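Local coordinates for protein ethylbenzene dehydrogenase alpha-subunit (Aromatoleum aromaticum, PDB 2IVF) that forms the alpha-subunit of a molybdopterin oxidoreductase family enzyme, holding two pterin guanine dinucleotides, a molybdenum atom and an iron/sulfur cluster, at residues A[250-255]-A[266-271]; A[237-242]-A[439-444]; A[275-280]-A[432-437]. All blocks are in the same frame, centred on the assembly; numbering follows the deposited sequence.

All three interactions share one four-stranded parallel sheet with helices on its two faces. Interaction 1 packs helix 265-274 against strand 249-253 and is buried and apolar. Interaction 2, also buried, brings a loop against strand 440-444, the neighbour of 249-253 and outermost within the chain; a sulfur-aromatic contact and a hydroxyl-to-carbonyl bond replace aliphatic packing. Interaction 3 is only partly buried and lies beside the beta-subunit, where a charged pair ties strand 277-281 to helix 425-437. Backbone bonds join the sets: Phe251 pairs with Cys441 and Tyr443, while Ile250 and Met252 pair with Val279. Thr253, Cys254 and Ser255 of interaction 1 line the MGD pocket; the Tyr443 side chain comes about 4 Å from MGD (nearest atoms).

Interaction 1: residues A[250-255]-A[266-271]; sequences IFMTCS and HFLSEA. With MGD (2-amino-5,6-dimercapto-7-methyl-3,7,8a,9-tetrahydro-8-oxa-1,3,9,10-tetraaza-anthracen-4-one guanosine dinucleotide), chain M.
Leu268 packs on Ile250 and Met252, and Ala271 on Ile250, in a strand-to-helix contact within a beta-alpha-beta crossover that leads from strand 249-253 through helix 265-274 into the adjacent parallel strand 277-281. The axes of the two short segments lie 11.0 Å apart and run at 142°, so the helix returns roughly antiparallel to the strand. Leu268 is the main bump. Its CG stands anti to the backbone N (chi1 -176°), which carries the forked end to the two strand side chains. Branch CD1 settles between Ile250 CG2, at 3.7 Å, and the terminal methyl CE of Met252. Branch CD2 lies 4.0 Å from Met252 CG, so the folded thioether chain, bent at both chi2 and chi3, cups the leucine fork. Ile250 and Leu268 slide past each other in opposite directions, and Ile250 CD1 reaches one turn further along, 3.5 Å from Ala271 CB; the small alanine gives it a shallow seat. At its C-terminal end the strand meets the bound MGD: Thr253, its last residue, has OG1 3.2 Å from MGD N2, and Cys254, just after it, has SG 3.4 Å from MGD C2.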
loop_
_atom_site.group_PDB
_atom_site.type_symbol
_atom_site.label_atom_id
_atom_site.label_comp_id
_atom_site.label_asym_id
_atom_site.label_seq_id
_atom_site.Cartn_x
_atom_site.Cartn_y
_atom_site.Cartn_z
ATOM N N ILE A 250 14.290 7.503 -17.610
ATOM C CA ILE A 250 13.153 6.700 -17.157
ATOM C C ILE A 250 11.934 7.605 -16.989
ATOM O O ILE A 250 11.982 8.634 -16.268
ATOM C CB ILE A 250 13.432 6.005 -15.812
ATOM C CG1 ILE A 250 14.661 5.085 -15.906
ATOM C CG2 ILE A 250 12.168 5.255 -15.309
ATOM C CD1 ILE A 250 15.334 4.701 -14.578
ATOM N N PHE A 251 10.847 7.238 -17.642
ATOM C CA PHE A 251 9.562 7.929 -17.516
ATOM C C PHE A 251 8.533 7.103 -16.759
ATOM O O PHE A 251 8.076 6.061 -17.256
ATOM C CB PHE A 251 8.968 8.236 -18.911
ATOM C CG PHE A 251 9.680 9.290 -19.651
ATOM C CD1 PHE A 251 9.438 10.635 -19.392
ATOM C CD2 PHE A 251 10.568 8.959 -20.652
ATOM C CE1 PHE A 251 10.109 11.623 -20.081
ATOM C CE2 PHE A 251 11.211 9.940 -21.365
ATOM C CZ PHE A 251 11.010 11.277 -21.065
ATOM N N MET A 252 8.154 7.570 -15.563
ATOM C CA MET A 252 7.052 6.989 -14.799
ATOM C C MET A 252 5.844 7.822 -15.121
ATOM O O MET A 252 5.842 9.009 -14.803
ATOM C CB MET A 252 7.347 7.068 -13.303
ATOM C CG MET A 252 8.524 6.204 -12.908
ATOM S SD MET A 252 7.973 4.481 -12.905
ATOM C CE MET A 252 9.446 3.629 -13.384
ATOM N N THR A 253 4.823 7.229 -15.752
ATOM C CA THR A 253 3.703 8.022 -16.237
ATOM C C THR A 253 2.417 7.261 -15.985
ATOM O O THR A 253 2.419 6.031 -16.001
ATOM C CB THR A 253 3.853 8.344 -17.724
ATOM O OG1 THR A 253 2.750 9.155 -18.099
ATOM C CG2 THR A 253 3.944 7.097 -18.620
ATOM N N CYS A 254 1.338 7.977 -15.698
ATOM C CA CYS A 254 0.070 7.324 -15.394
ATOM C C CYS A 254 0.282 6.213 -14.382
ATOM O O CYS A 254 -0.368 5.211 -14.462
ATOM C CB CYS A 254 -0.576 6.780 -16.664
ATOM S SG CYS A 254 -1.229 8.116 -17.615
ATOM N N SER A 255 1.186 6.411 -13.420
ATOM C CA SER A 255 1.574 5.334 -12.524
ATOM C C SER A 255 2.095 5.967 -11.218
ATOM O O SER A 255 2.328 7.176 -11.171
ATOM C CB SER A 255 2.622 4.450 -13.208
ATOM O OG SER A 255 3.873 5.120 -13.301
ATOM N N HIS A 266 12.772 0.316 -5.411
ATOM C CA HIS A 266 14.214 0.542 -5.215
ATOM C C HIS A 266 15.022 0.584 -6.500
ATOM O O HIS A 266 16.018 1.334 -6.593
ATOM C CB HIS A 266 14.786 -0.497 -4.258
ATOM C CG HIS A 266 14.901 -1.883 -4.819
ATOM N ND1 HIS A 266 16.038 -2.329 -5.446
ATOM C CD2 HIS A 266 14.065 -2.950 -4.753
ATOM C CE1 HIS A 266 15.886 -3.599 -5.777
ATOM N NE2 HIS A 266 14.689 -3.998 -5.386
ATOM N N PHE A 267 14.616 -0.212 -7.490
ATOM C CA PHE A 267 15.314 -0.226 -8.792
ATOM C C PHE A 267 15.250 1.173 -9.450
ATOM O O PHE A 267 16.200 1.598 -10.091
ATOM C CB PHE A 267 14.729 -1.294 -9.727
ATOM C CG PHE A 267 15.106 -2.698 -9.353
ATOM C CD1 PHE A 267 16.403 -3.156 -9.554
ATOM C CD2 PHE A 267 14.157 -3.584 -8.885
ATOM C CE1 PHE A 267 16.769 -4.442 -9.238
ATOM C CE2 PHE A 267 14.508 -4.907 -8.556
ATOM C CZ PHE A 267 15.781 -5.349 -8.758
ATOM N N LEU A 268 14.141 1.869 -9.257
ATOM C CA LEU A 268 14.006 3.261 -9.697
ATOM C C LEU A 268 14.956 4.203 -8.958
ATOM O O LEU A 268 15.703 4.934 -9.598
ATOM C CB LEU A 268 12.574 3.737 -9.574
ATOM C CG LEU A 268 12.296 5.153 -10.085
ATOM C CD1 LEU A 268 12.472 5.274 -11.649
ATOM C CD2 LEU A 268 10.844 5.550 -9.658
ATOM N N SER A 269 14.977 4.206 -7.615
ATOM C CA SER A 269 15.939 5.048 -6.911
ATOM C C SER A 269 17.398 4.690 -7.122
ATOM O O SER A 269 18.280 5.540 -7.075
ATOM C CB SER A 269 15.667 5.136 -5.403
ATOM O OG SER A 269 15.834 3.864 -4.830
ATOM N N GLU A 270 17.677 3.403 -7.288
ATOM C CA GLU A 270 19.018 2.948 -7.538
ATOM C C GLU A 270 19.469 3.263 -8.970
ATOM O O GLU A 270 20.594 3.667 -9.185
ATOM C CB GLU A 270 19.097 1.462 -7.195
ATOM C CG GLU A 270 18.875 1.299 -5.676
ATOM C CD GLU A 270 18.398 -0.047 -5.218
ATOM O OE1 GLU A 270 18.165 -0.923 -6.082
ATOM O OE2 GLU A 270 18.307 -0.222 -3.959
ATOM N N ALA A 271 18.562 3.170 -9.946
ATOM C CA ALA A 271 18.869 3.602 -11.307
ATOM C C ALA A 271 19.226 5.073 -11.303
ATOM O O ALA A 271 20.087 5.535 -12.055
ATOM C CB ALA A 271 17.630 3.387 -12.261
HETATM P PB MGD M . -2.328 4.068 -10.702
HETATM O O1B MGD M . -2.271 3.754 -9.248
HETATM O O2B MGD M . -3.692 4.249 -11.261
HETATM O O3B MGD M . -1.584 3.056 -11.655
HETATM O O3A MGD M . -0.911 1.000 -10.310
HETATM P PA MGD M . -0.348 2.035 -11.386
HETATM O O1A MGD M . 0.810 2.674 -10.753
HETATM O O2A MGD M . -0.156 1.372 -12.662
HETATM O "O5'" MGD M . -1.494 5.411 -10.999
HETATM C "C5'" MGD M . -1.777 6.593 -10.236
HETATM C "C4'" MGD M . -1.113 7.805 -10.886
HETATM O "O4'" MGD M . -1.744 8.098 -12.124
HETATM C "C3'" MGD M . -1.530 8.948 -9.990
HETATM O "O3'" MGD M . -0.498 9.119 -9.027
HETATM C "C2'" MGD M . -1.619 10.128 -10.967
HETATM O "O2'" MGD M . -0.588 11.087 -10.666
HETATM C "C1'" MGD M . -1.403 9.476 -12.343
HETATM N N9 MGD M . -2.350 10.072 -13.315
HETATM C C8 MGD M . -3.686 10.165 -13.231
HETATM N N7 MGD M . -4.192 10.730 -14.334
HETATM C C5 MGD M . -3.133 10.984 -15.144
HETATM C C6 MGD M . -2.946 11.568 -16.389
HETATM O O6 MGD M . -3.846 12.046 -17.091
HETATM N N1 MGD M . -1.640 11.630 -16.883
HETATM C C2 MGD M . -0.503 11.172 -16.200
HETATM N N2 MGD M . 0.746 11.295 -16.767
HETATM N N3 MGD M . -0.710 10.590 -15.011
HETATM C C4 MGD M . -1.971 10.521 -14.486
HETATM C C10 MGD M . -2.028 0.230 -10.566
HETATM C C11 MGD M . -1.720 -1.198 -10.191
HETATM O O11 MGD M . -1.356 -1.215 -8.872
HETATM C C12 MGD M . -2.845 -2.199 -10.490
HETATM S S12 MGD M . -3.902 -2.020 -11.883
HETATM C C13 MGD M . -3.034 -3.271 -9.653
HETATM S S13 MGD M . -4.285 -4.412 -10.008
HETATM C C14 MGD M . -2.191 -3.445 -8.437
HETATM N N15 MGD M . -2.996 -2.941 -7.288
HETATM C C16 MGD M . -2.380 -2.402 -6.142
HETATM C C17 MGD M . -3.074 -2.063 -5.009
HETATM O O17 MGD M . -4.319 -2.197 -4.940
HETATM N N18 MGD M . -2.348 -1.526 -3.926
HETATM C C19 MGD M . -0.999 -1.353 -3.952
HETATM N N19 MGD M . -0.406 -0.827 -2.862
HETATM N N20 MGD M . -0.362 -1.662 -5.091
HETATM C C21 MGD M . -1.004 -2.198 -6.141
HETATM N N22 MGD M . -0.311 -2.520 -7.304
HETATM C C23 MGD M . -0.930 -2.550 -8.597
#

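Interaction 2: residues A[237-242]-A[439-444]; sequences MGYSAD and RTCSYI
A sulfur-aromatic contact and one hydrogen bond dock Tyr239, from the loop between helix 226-232 and strand 249-253, onto strand 440-444, which is outermost in the parallel sheet within this chain. Cys441 SG sits over one face of the Tyr239 ring, 3.7 Å from the ring centroid and 21° off its normal, displaced toward the rim near CE1 and CZ. The phenol then reaches past the sulfur to the backbone. Tyr239 OH donates to Ser442 O at 2.7 Å, approaching from above the carbonyl plane, at a C=O...donor angle of 113°. That carbonyl is turned from strand 249-253, so the side-chain hydroxyl satisfies a main-chain acceptor on the outer edge of the strand. Tyr443 completes the contact: its CB lies 3.3 Å from Tyr239 OH, which meets the edge of the Tyr443 ring in plane, while the two side chains cross obliquely. The Tyr443 ring also makes an edge-to-face contact with Trp257. On the inner side, strand 440-444 pairs with strand 249-253 through Phe251; Thr440, Ser442 and Ile444 touch helix 454-467, and Ala241 of the loop rests on Phe267 of helix 265-274.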
loop_
_atom_site.group_PDB
_atom_site.type_symbol
_atom_site.label_atom_id
_atom_site.label_comp_id
_atom_site.label_asym_id
_atom_site.label_seq_id
_atom_site.Cartn_x
_atom_site.Cartn_y
_atom_site.Cartn_z
ATOM N N MET A 237 3.631 -7.338 -23.296
ATOM C CA MET A 237 5.083 -7.145 -23.364
ATOM C C MET A 237 5.449 -6.621 -22.011
ATOM O O MET A 237 4.652 -5.922 -21.401
ATOM C CB MET A 237 5.448 -6.132 -24.418
ATOM C CG MET A 237 4.896 -6.484 -25.812
ATOM S SD MET A 237 5.308 -5.163 -26.955
ATOM C CE MET A 237 4.066 -3.954 -26.504
ATOM N N GLY A 238 6.647 -6.948 -21.533
ATOM C CA GLY A 238 7.096 -6.379 -20.302
ATOM C C GLY A 238 8.591 -6.381 -20.086
ATOM O O GLY A 238 9.355 -6.930 -20.866
ATOM N N TYR A 239 8.997 -5.777 -18.971
ATOM C CA TYR A 239 10.349 -5.890 -18.537
ATOM C C TYR A 239 10.342 -6.241 -17.074
ATOM O O TYR A 239 9.310 -6.132 -16.395
ATOM C CB TYR A 239 11.106 -4.586 -18.803
ATOM C CG TYR A 239 10.527 -3.315 -18.184
ATOM C CD1 TYR A 239 9.712 -2.484 -18.891
ATOM C CD2 TYR A 239 10.893 -2.911 -16.917
ATOM C CE1 TYR A 239 9.253 -1.311 -18.368
ATOM C CE2 TYR A 239 10.442 -1.744 -16.371
ATOM C CZ TYR A 239 9.614 -0.934 -17.083
ATOM O OH TYR A 239 9.144 0.266 -16.527
ATOM N N SER A 240 11.500 -6.701 -16.599
ATOM C CA SER A 240 11.696 -6.941 -15.194
ATOM C C SER A 240 12.276 -5.651 -14.593
ATOM O O SER A 240 12.949 -4.900 -15.286
ATOM C CB SER A 240 12.631 -8.114 -14.945
ATOM O OG SER A 240 13.925 -7.979 -15.573
ATOM N N ALA A 241 12.052 -5.442 -13.302
ATOM C CA ALA A 241 12.332 -4.125 -12.691
ATOM C C ALA A 241 13.794 -3.725 -12.808
ATOM O O ALA A 241 14.091 -2.509 -12.846
ATOM C CB ALA A 241 11.869 -4.079 -11.252
ATOM N N ASP A 242 14.689 -4.722 -12.836
ATOM C CA ASP A 242 16.137 -4.458 -12.921
ATOM C C ASP A 242 16.532 -3.944 -14.314
ATOM O O ASP A 242 17.617 -3.405 -14.465
ATOM C CB ASP A 242 16.996 -5.657 -12.485
ATOM C CG ASP A 242 16.721 -6.943 -13.288
ATOM O OD1 ASP A 242 15.769 -6.930 -14.103
ATOM O OD2 ASP A 242 17.399 -7.982 -13.047
ATOM N N ARG A 439 18.932 6.094 -23.920
ATOM C CA ARG A 439 18.205 4.849 -23.763
ATOM C C ARG A 439 17.100 5.032 -22.721
ATOM O O ARG A 439 17.337 5.337 -21.561
ATOM C CB ARG A 439 19.163 3.722 -23.367
ATOM C CG ARG A 439 18.516 2.384 -23.270
ATOM C CD ARG A 439 18.110 1.831 -24.675
ATOM N NE ARG A 439 19.184 1.859 -25.666
ATOM C CZ ARG A 439 20.129 0.934 -25.826
ATOM N NH1 ARG A 439 20.189 -0.150 -25.061
ATOM N NH2 ARG A 439 21.047 1.099 -26.775
ATOM N N THR A 440 15.870 4.840 -23.159
ATOM C CA THR A 440 14.712 5.307 -22.442
ATOM C C THR A 440 13.741 4.156 -22.183
ATOM O O THR A 440 13.436 3.390 -23.075
ATOM C CB THR A 440 13.998 6.398 -23.202
ATOM O OG1 THR A 440 14.880 7.539 -23.369
ATOM C CG2 THR A 440 12.641 6.764 -22.503
ATOM N N CYS A 441 13.352 4.034 -20.922
ATOM C CA CYS A 441 12.427 3.022 -20.459
ATOM C C CYS A 441 11.323 3.847 -19.786
ATOM O O CYS A 441 11.584 4.873 -19.098
ATOM C CB CYS A 441 13.090 2.096 -19.442
ATOM S SG CYS A 441 12.080 0.626 -19.073
ATOM N N SER A 442 10.095 3.399 -19.985
ATOM C CA SER A 442 8.953 3.966 -19.342
ATOM C C SER A 442 8.232 2.923 -18.496
ATOM O O SER A 442 8.325 1.690 -18.717
ATOM C CB SER A 442 7.976 4.526 -20.414
ATOM O OG SER A 442 8.614 5.447 -21.266
ATOM N N TYR A 443 7.499 3.412 -17.519
ATOM C CA TYR A 443 6.407 2.607 -16.959
ATOM C C TYR A 443 5.149 3.409 -17.074
ATOM O O TYR A 443 4.947 4.370 -16.346
ATOM C CB TYR A 443 6.634 2.215 -15.498
ATOM C CG TYR A 443 5.664 1.125 -15.046
ATOM C CD1 TYR A 443 4.401 1.449 -14.502
ATOM C CD2 TYR A 443 5.971 -0.202 -15.240
ATOM C CE1 TYR A 443 3.529 0.446 -14.131
ATOM C CE2 TYR A 443 5.117 -1.197 -14.835
ATOM C CZ TYR A 443 3.900 -0.867 -14.289
ATOM O OH TYR A 443 2.988 -1.869 -13.969
ATOM N N ILE A 444 4.322 2.986 -18.019
ATOM C CA ILE A 444 2.979 3.439 -18.152
ATOM C C ILE A 444 2.100 2.583 -17.264
ATOM O O ILE A 444 1.963 1.376 -17.481
ATOM C CB ILE A 444 2.452 3.232 -19.594
ATOM C CG1 ILE A 444 3.425 3.828 -20.617
ATOM C CG2 ILE A 444 1.074 3.904 -19.732
ATOM C CD1 ILE A 444 3.016 3.570 -22.057
#

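Interaction 3: residues A[275-280]-A[432-437]; sequences GAEVVV and GRKVAK
Glu277 and Lys434 form a salt bridge tying helix 425-437 to strand 277-281 of the parallel sheet, in an alpha/beta part of the molybdopterin oxidoreductase fold. The ammonium reaches both carboxylate oxygens unequally. Lys434 NZ donates to Glu277 OE2 at 2.6 Å, using the syn lone pair of that oxygen, and more weakly to OE1 at 3.1 Å. The aliphatic end of the lysine follows the same group, with Lys434 CE 3.4 Å from Glu277 OE1. The reach is long: the nearest CA atoms, those of these two residues, are 9.6 Å apart. Two extended chains bridge it, crossing at about a right angle. Glu277 turns CG away from its own N (chi1 172°), sending the carboxylate out toward the helix.

In the next shell, Lys434 NZ has a second carboxylate partner in Glu430 OE2, one turn back on the same helix, so the ammonium is shared between two carboxylates, with a positive charge, Arg279 of the beta-subunit, also near. This arginine packs against Lys434 and makes a long, weak ion pair with Glu277 OE2, placing the contact beside the subunit interface. Arg317 of the beta-subunit binds Ala276 O, just before Glu277.

Further out, backbone bonds to Glu248 and Ile250 fix Glu277 in the sheet. The strand is reached through a Schellman motif ending helix 265-274, where Gly275 takes a positive phi of 125°. Side chains alternate along the strand: Val278 touches Leu268 of that helix, whereas Glu277 turns to the other face, where helix 425-437 lies. Away from the salt bridge the same helix rests on the sheet through Val435, whose CG2 lies 3.5 Å from Phe251 CE2.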
loop_
_atom_site.group_PDB
_atom_site.type_symbol
_atom_site.label_atom_id
_atom_site.label_comp_id
_atom_site.label_asym_id
_atom_site.label_seq_id
_atom_site.Cartn_x
_atom_site.Cartn_y
_atom_site.Cartn_z
ATOM N N GLY A 275 22.824 6.935 -12.398
ATOM C CA GLY A 275 22.905 8.022 -13.353
ATOM C C GLY A 275 21.704 8.204 -14.246
ATOM O O GLY A 275 21.648 9.175 -15.016
ATOM N N ALA A 276 20.754 7.285 -14.164
ATOM C CA ALA A 276 19.494 7.436 -14.851
ATOM C C ALA A 276 18.736 8.718 -14.425
ATOM O O ALA A 276 18.685 9.103 -13.246
ATOM C CB ALA A 276 18.587 6.149 -14.689
ATOM N N GLU A 277 18.203 9.414 -15.400
ATOM C CA GLU A 277 17.389 10.574 -15.148
ATOM C C GLU A 277 15.956 10.129 -14.993
ATOM O O GLU A 277 15.409 9.473 -15.866
ATOM C CB GLU A 277 17.530 11.527 -16.313
ATOM C CG GLU A 277 16.623 12.715 -16.321
ATOM C CD GLU A 277 17.284 13.886 -17.120
ATOM O OE1 GLU A 277 18.253 13.639 -17.890
ATOM O OE2 GLU A 277 16.894 15.045 -16.897
ATOM N N VAL A 278 15.344 10.467 -13.870
ATOM C CA VAL A 278 14.002 9.953 -13.562
ATOM C C VAL A 278 12.997 11.062 -13.675
ATOM O O VAL A 278 13.103 12.109 -13.019
ATOM C CB VAL A 278 13.956 9.306 -12.166
ATOM C CG1 VAL A 278 12.514 8.929 -11.784
ATOM C CG2 VAL A 278 14.978 8.079 -12.096
ATOM N N VAL A 279 12.005 10.792 -14.503
ATOM C CA VAL A 279 10.953 11.708 -14.803
ATOM C C VAL A 279 9.602 11.105 -14.399
ATOM O O VAL A 279 9.286 9.970 -14.765
ATOM C CB VAL A 279 10.892 12.046 -16.265
ATOM C CG1 VAL A 279 9.781 13.094 -16.488
ATOM C CG2 VAL A 279 12.326 12.478 -16.749
ATOM N N VAL A 280 8.814 11.869 -13.649
ATOM C CA VAL A 280 7.447 11.456 -13.299
ATOM C C VAL A 280 6.542 12.368 -14.052
ATOM O O VAL A 280 6.614 13.584 -13.868
ATOM C CB VAL A 280 7.163 11.507 -11.766
ATOM C CG1 VAL A 280 5.693 11.340 -11.453
ATOM C CG2 VAL A 280 7.999 10.428 -11.006
ATOM N N GLY A 432 12.466 16.391 -25.154
ATOM C CA GLY A 432 12.545 16.027 -26.577
ATOM C C GLY A 432 13.945 15.622 -26.958
ATOM O O GLY A 432 14.179 14.572 -27.581
ATOM N N ARG A 433 14.898 16.461 -26.563
ATOM C CA ARG A 433 16.274 16.268 -26.920
ATOM C C ARG A 433 16.858 15.071 -26.187
ATOM O O ARG A 433 17.654 14.313 -26.764
ATOM C CB ARG A 433 17.085 17.551 -26.652
ATOM C CG ARG A 433 16.630 18.691 -27.543
ATOM C CD ARG A 433 17.217 20.004 -27.131
ATOM N NE ARG A 433 16.984 21.029 -28.145
ATOM C CZ ARG A 433 17.377 22.291 -28.020
ATOM N NH1 ARG A 433 17.973 22.709 -26.897
ATOM N NH2 ARG A 433 17.119 23.146 -29.003
ATOM N N LYS A 434 16.456 14.874 -24.934
ATOM C CA LYS A 434 16.993 13.795 -24.148
ATOM C C LYS A 434 16.498 12.449 -24.594
ATOM O O LYS A 434 17.262 11.507 -24.626
ATOM C CB LYS A 434 16.695 13.981 -22.669
ATOM C CG LYS A 434 17.539 15.079 -22.082
ATOM C CD LYS A 434 17.306 15.336 -20.629
ATOM C CE LYS A 434 18.400 16.256 -20.048
ATOM N NZ LYS A 434 18.094 16.603 -18.647
ATOM N N VAL A 435 15.207 12.356 -24.888
ATOM C CA VAL A 435 14.641 11.095 -25.364
ATOM C C VAL A 435 15.372 10.622 -26.637
ATOM O O VAL A 435 15.618 9.429 -26.822
ATOM C CB VAL A 435 13.127 11.256 -25.648
ATOM C CG1 VAL A 435 12.575 10.027 -26.320
ATOM C CG2 VAL A 435 12.365 11.476 -24.319
ATOM N N ALA A 436 15.682 11.549 -27.526
ATOM C CA ALA A 436 16.376 11.210 -28.788
ATOM C C ALA A 436 17.765 10.674 -28.581
ATOM O O ALA A 436 18.279 9.985 -29.448
ATOM C CB ALA A 436 16.432 12.405 -29.720
ATOM N N LYS A 437 18.393 11.012 -27.460
ATOM C CA LYS A 437 19.800 10.645 -27.250
ATOM C C LYS A 437 20.036 9.655 -26.117
ATOM O O LYS A 437 21.164 9.266 -25.877
ATOM C CB LYS A 437 20.605 11.917 -26.962
ATOM C CG LYS A 437 20.437 12.447 -25.591
ATOM C CD LYS A 437 21.570 13.450 -25.196
ATOM C CE LYS A 437 21.207 14.842 -25.658
ATOM N NZ LYS A 437 21.595 15.920 -24.654
#